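Local coordinates for protein dihydropteridine reductase (Dictyostelium discoideum, PDB 3ORF) that catalyses the NAD(P)H-dependent reduction of quinonoid dihydropteridines to tetrahydropteridines, a reaction that probably supplies tetrahydrobiopterin for the aromatic amino acid hydroxylases, at residues K45-I50 with K219-S224; G137-L142 with D228-N233. All blocks are in the same frame, centred on the assembly; numbering follows the deposited sequence.

Contact 1: K45-I50 with K219-S224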
# COMPACT_ATOMS: atom_id res chain seq x y z
N LYS A 45 31.73 7.41 -12.47
CA LYS A 45 32.13 8.61 -11.73
C LYS A 45 32.98 8.19 -10.52
O LYS A 45 33.19 8.96 -9.58
CB LYS A 45 30.87 9.40 -11.33
CG LYS A 45 30.11 9.97 -12.55
CD LYS A 45 30.80 11.24 -13.10
CE LYS A 45 30.00 11.87 -14.22
NZ LYS A 45 30.13 11.08 -15.46
N SER A 46 33.44 6.95 -10.55
CA SER A 46 34.32 6.39 -9.53
C SER A 46 33.70 6.20 -8.14
O SER A 46 34.42 6.23 -7.17
CB SER A 46 35.66 7.18 -9.46
OG SER A 46 36.27 7.26 -10.76
N TRP A 47 32.37 5.99 -8.04
CA TRP A 47 31.79 5.56 -6.79
C TRP A 47 31.94 4.05 -6.71
O TRP A 47 31.99 3.34 -7.71
CB TRP A 47 30.30 5.95 -6.69
CG TRP A 47 30.04 7.40 -6.29
CD1 TRP A 47 30.64 8.49 -6.78
CD2 TRP A 47 29.08 7.85 -5.33
NE1 TRP A 47 30.17 9.63 -6.17
CE2 TRP A 47 29.20 9.26 -5.27
CE3 TRP A 47 28.18 7.19 -4.49
CZ2 TRP A 47 28.41 10.05 -4.41
CZ3 TRP A 47 27.40 7.96 -3.62
CH2 TRP A 47 27.53 9.39 -3.59
N ASN A 48 31.96 3.55 -5.50
CA ASN A 48 31.88 2.15 -5.25
C ASN A 48 30.36 1.80 -5.31
O ASN A 48 29.50 2.50 -4.71
CB ASN A 48 32.49 1.96 -3.89
CG ASN A 48 32.93 0.56 -3.64
OD1 ASN A 48 32.22 -0.19 -2.98
ND2 ASN A 48 34.11 0.19 -4.15
N THR A 49 30.03 0.74 -6.06
CA THR A 49 28.64 0.33 -6.27
C THR A 49 28.30 -1.02 -5.64
O THR A 49 29.10 -1.94 -5.70
CB THR A 49 28.36 0.21 -7.76
OG1 THR A 49 29.26 -0.76 -8.33
CG2 THR A 49 28.54 1.55 -8.43
N ILE A 50 27.09 -1.13 -5.08
CA ILE A 50 26.62 -2.39 -4.48
C ILE A 50 25.20 -2.68 -4.98
O ILE A 50 24.36 -1.75 -5.04
CB ILE A 50 26.57 -2.31 -2.98
CG1 ILE A 50 27.96 -2.04 -2.41
CG2 ILE A 50 26.04 -3.59 -2.42
CD1 ILE A 50 27.90 -1.14 -1.30
N LYS A 219 20.52 12.64 -12.82
CA LYS A 219 19.81 13.39 -11.77
C LYS A 219 20.16 12.84 -10.38
O LYS A 219 20.50 13.61 -9.44
CB LYS A 219 18.31 13.36 -12.00
CG LYS A 219 17.46 14.16 -10.98
CD LYS A 219 17.92 15.63 -10.82
CE LYS A 219 17.56 16.47 -12.03
NZ LYS A 219 17.37 17.94 -11.64
N LEU A 220 20.17 11.52 -10.24
CA LEU A 220 20.56 10.91 -8.93
C LEU A 220 21.95 11.29 -8.47
O LEU A 220 22.23 11.48 -7.25
CB LEU A 220 20.42 9.36 -8.96
CG LEU A 220 18.94 8.84 -9.11
CD1 LEU A 220 18.89 7.35 -9.35
CD2 LEU A 220 18.08 9.16 -7.92
N PHE A 221 22.86 11.29 -9.45
CA PHE A 221 24.23 11.69 -9.23
C PHE A 221 24.35 13.14 -8.81
O PHE A 221 25.06 13.43 -7.87
CB PHE A 221 25.12 11.43 -10.43
CG PHE A 221 26.60 11.64 -10.11
CD1 PHE A 221 27.27 10.74 -9.31
CD2 PHE A 221 27.30 12.72 -10.65
CE1 PHE A 221 28.68 10.94 -9.03
CE2 PHE A 221 28.67 12.93 -10.41
CZ PHE A 221 29.36 12.06 -9.59
N GLU A 222 23.67 14.06 -9.50
CA GLU A 222 23.60 15.47 -9.07
C GLU A 222 23.09 15.62 -7.62
O GLU A 222 23.69 16.37 -6.85
CB GLU A 222 22.80 16.33 -10.09
CG GLU A 222 22.44 17.79 -9.68
CD GLU A 222 21.37 18.49 -10.62
OE1 GLU A 222 20.58 17.82 -11.34
OE2 GLU A 222 21.31 19.75 -10.59
N TRP A 223 22.05 14.90 -7.24
CA TRP A 223 21.58 15.00 -5.87
C TRP A 223 22.57 14.38 -4.88
O TRP A 223 22.65 14.81 -3.77
CB TRP A 223 20.22 14.33 -5.66
CG TRP A 223 18.99 14.97 -6.36
CD1 TRP A 223 18.80 16.26 -6.74
CD2 TRP A 223 17.79 14.26 -6.73
NE1 TRP A 223 17.55 16.41 -7.33
CE2 TRP A 223 16.91 15.20 -7.31
CE3 TRP A 223 17.36 12.93 -6.58
CZ2 TRP A 223 15.66 14.84 -7.80
CZ3 TRP A 223 16.08 12.57 -7.06
CH2 TRP A 223 15.27 13.52 -7.67
N SER A 224 23.27 13.33 -5.29
CA SER A 224 24.28 12.64 -4.44
C SER A 224 25.54 13.47 -4.09
O SER A 224 26.12 13.25 -3.04
CB SER A 224 24.74 11.38 -5.13
OG SER A 224 23.60 10.55 -5.21
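Lys45 and Trp47 receive the ring of Phe221 between them, one over its face and the other at its rim. With CG anti to the backbone N (chi1 -171°), Phe221 swings its ring away from helix 213-225 and into the turn ahead of strand 48-53. There CE1 of Phe221 lies 3.5 Å from NE1 of Trp47. The pair is an offset edge-to-face stack, the edge of Phe221 turned to the face of the five-membered ring of Trp47, with planes at 69° and centroids 5.4 Å apart. Farther along the indole, CH2 of Trp47 rests on CB of Ser224 at 3.8 Å. The hydroxyl of that serine takes no part in this touch: OG of Ser224 turns back along the helix to donate to Leu220 O at 2.6 Å, reaching the oxygen from the face opposite Ser224 N. Trp47 is buried. Near its root Lys45 packs just as closely, its CB 3.5 Å from CZ of Phe221, and CG makes a CH-pi contact 3.9 Å from the ring centroid. The contact loosens only outward along the lysine, where bends at chi2 and chi4 lead the exposed amino end away. No hydrogen bond joins the two segments. Ser46, with positive phi, is the C-prime residue of the Schellman motif that ends helix 33-44, and the turn links this helix to strand 48-53 in the first beta-alpha-beta unit of the Rossmann fold. Phe42 meets both Trp47 and Phe221 edge-to-face, Trp47 also packs on Ile25 of strand 24-28, and Leu220 reaches Val38 and Val141.

Contact 2: G137-L142 with D228-N233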
# COMPACT_ATOMS: atom_id res chain seq x y z
N GLY A 137 23.45 12.35 6.56
CA GLY A 137 23.53 13.22 5.39
C GLY A 137 23.24 12.49 4.09
O GLY A 137 23.24 13.11 3.03
N GLY A 138 22.92 11.19 4.16
CA GLY A 138 22.74 10.34 2.96
C GLY A 138 21.52 10.65 2.10
O GLY A 138 20.60 11.39 2.52
N LEU A 139 21.47 10.07 0.91
CA LEU A 139 20.39 10.28 -0.00
C LEU A 139 19.66 8.95 -0.13
O LEU A 139 20.29 7.88 -0.38
CB LEU A 139 20.92 10.63 -1.38
CG LEU A 139 19.83 10.77 -2.46
CD1 LEU A 139 18.94 11.95 -2.09
CD2 LEU A 139 20.55 11.05 -3.78
N PHE A 140 18.35 9.01 0.03
CA PHE A 140 17.58 7.79 0.01
C PHE A 140 16.44 7.92 -1.00
O PHE A 140 15.52 8.74 -0.81
CB PHE A 140 17.02 7.58 1.41
CG PHE A 140 16.11 6.41 1.53
CD1 PHE A 140 16.61 5.18 1.96
CD2 PHE A 140 14.77 6.54 1.24
CE1 PHE A 140 15.74 4.09 2.11
CE2 PHE A 140 13.93 5.46 1.36
CZ PHE A 140 14.42 4.24 1.79
N VAL A 141 16.45 7.11 -2.05
CA VAL A 141 15.45 7.31 -3.08
C VAL A 141 14.65 6.10 -3.39
O VAL A 141 15.25 5.12 -3.72
CB VAL A 141 16.09 7.81 -4.38
CG1 VAL A 141 15.03 7.99 -5.51
CG2 VAL A 141 16.74 9.18 -4.10
N LEU A 142 13.30 6.19 -3.32
CA LEU A 142 12.46 5.11 -3.84
C LEU A 142 11.85 5.50 -5.20
O LEU A 142 11.50 6.66 -5.43
CB LEU A 142 11.33 4.78 -2.84
CG LEU A 142 11.72 4.41 -1.41
CD1 LEU A 142 10.53 3.91 -0.54
CD2 LEU A 142 12.76 3.29 -1.55
N ASP A 228 22.79 20.81 -2.10
CA ASP A 228 21.95 22.00 -2.31
C ASP A 228 20.93 21.81 -3.41
O ASP A 228 19.99 22.57 -3.51
CB ASP A 228 22.80 23.18 -2.78
CG ASP A 228 23.45 24.00 -1.62
OD1 ASP A 228 23.91 25.11 -1.99
OD2 ASP A 228 23.57 23.55 -0.42
N SER A 229 21.16 20.87 -4.31
CA SER A 229 20.28 20.76 -5.45
C SER A 229 19.13 19.83 -5.05
O SER A 229 18.24 19.62 -5.83
CB SER A 229 21.04 20.16 -6.68
OG SER A 229 21.13 18.74 -6.51
N ARG A 230 19.19 19.26 -3.86
CA ARG A 230 18.15 18.34 -3.39
C ARG A 230 16.77 18.97 -3.19
O ARG A 230 16.63 20.04 -2.59
CB ARG A 230 18.57 17.65 -2.09
CG ARG A 230 19.55 16.50 -2.32
CD ARG A 230 20.18 16.04 -0.93
NE ARG A 230 21.34 15.18 -1.17
CZ ARG A 230 21.96 14.41 -0.25
NH1 ARG A 230 21.59 14.33 1.00
NH2 ARG A 230 23.00 13.71 -0.62
N PRO A 231 15.72 18.31 -3.71
CA PRO A 231 14.40 18.88 -3.35
C PRO A 231 14.14 18.77 -1.85
O PRO A 231 14.75 18.00 -1.17
CB PRO A 231 13.40 17.96 -4.08
CG PRO A 231 14.21 17.19 -5.11
CD PRO A 231 15.64 17.17 -4.63
N THR A 232 13.16 19.49 -1.36
CA THR A 232 12.60 19.27 -0.04
C THR A 232 12.46 17.80 0.37
O THR A 232 11.95 16.95 -0.37
CB THR A 232 11.19 20.03 0.11
OG1 THR A 232 11.48 21.42 0.15
CG2 THR A 232 10.51 19.71 1.42
N ASN A 233 12.79 17.54 1.62
CA ASN A 233 12.82 16.18 2.12
C ASN A 233 11.38 15.65 2.04
O ASN A 233 10.41 16.32 2.51
CB ASN A 233 13.32 16.22 3.60
CG ASN A 233 13.73 14.83 4.14
OD1 ASN A 233 13.60 13.82 3.45
ND2 ASN A 233 14.21 14.78 5.37
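Gly137 and Arg230 meet where the chain turns a corner into strand 138-143, near the loop that follows a short 3-10 turn at 228-229. The backbones stay well apart, the nearest CA atoms being those of Leu139 and Arg230 at 9.0 Å, and a single long side chain spans the gap. Gly137 has positive phi (75°), a conformation that favours glycine, and its carbonyl is the polar target. Arg230 NH1 donates to Gly137 O at 2.9 Å in a nearly straight bond, 163° at the hydrogen. The oxygen lies close to the guanidinium plane, whereas the donor stands tilted from the plane of the carbonyl. Extended from CG to NE, the arginine chain carries its head group from the loop to the strand corner. Leu139 supplies the apolar half of the contact: its CB sits over one guanidinium face, off toward the rim, 3.8 Å from NH2 of Arg230. From the same side chain, CD1 comes within 4.1 Å of Arg230 NE. A second bond, from NE to Trp223 O near the end of helix 213-225, further fixes the head group. A methionine in place of Arg230 would probably leave the carbonyls of Gly137 and Trp223 without this shared donor group and the loop less firmly held to the strand. Strand 138-143 runs parallel between strands 88-93 and 184-190; Leu139 faces Ser224 of helix 213-225, while Phe140 and Leu142 pack on helices 108-133 and 156-172 across the sheet.

Along the chain the segments alternate: 45-50, 137-142, 219-224, then 228-233, so the two contacts interlock, their centres 13 Å apart. Both reach the same Rossmann sheet, in which strands 48-53 and 138-143 are separated by strands 24-28 and 88-93. Helix 213-225 and the loop after it connect them: NE1 of Trp223 packs on CD of Pro231 at 3.4 Å, and OG of Ser224 touches CD2 of Leu139 at 3.4 Å. Together they join the late part of the chain to an early strand (48-53) and a middle one (138-143), near the starts of both, whereas in this fold the dinucleotide binds at the opposite, C-terminal ends.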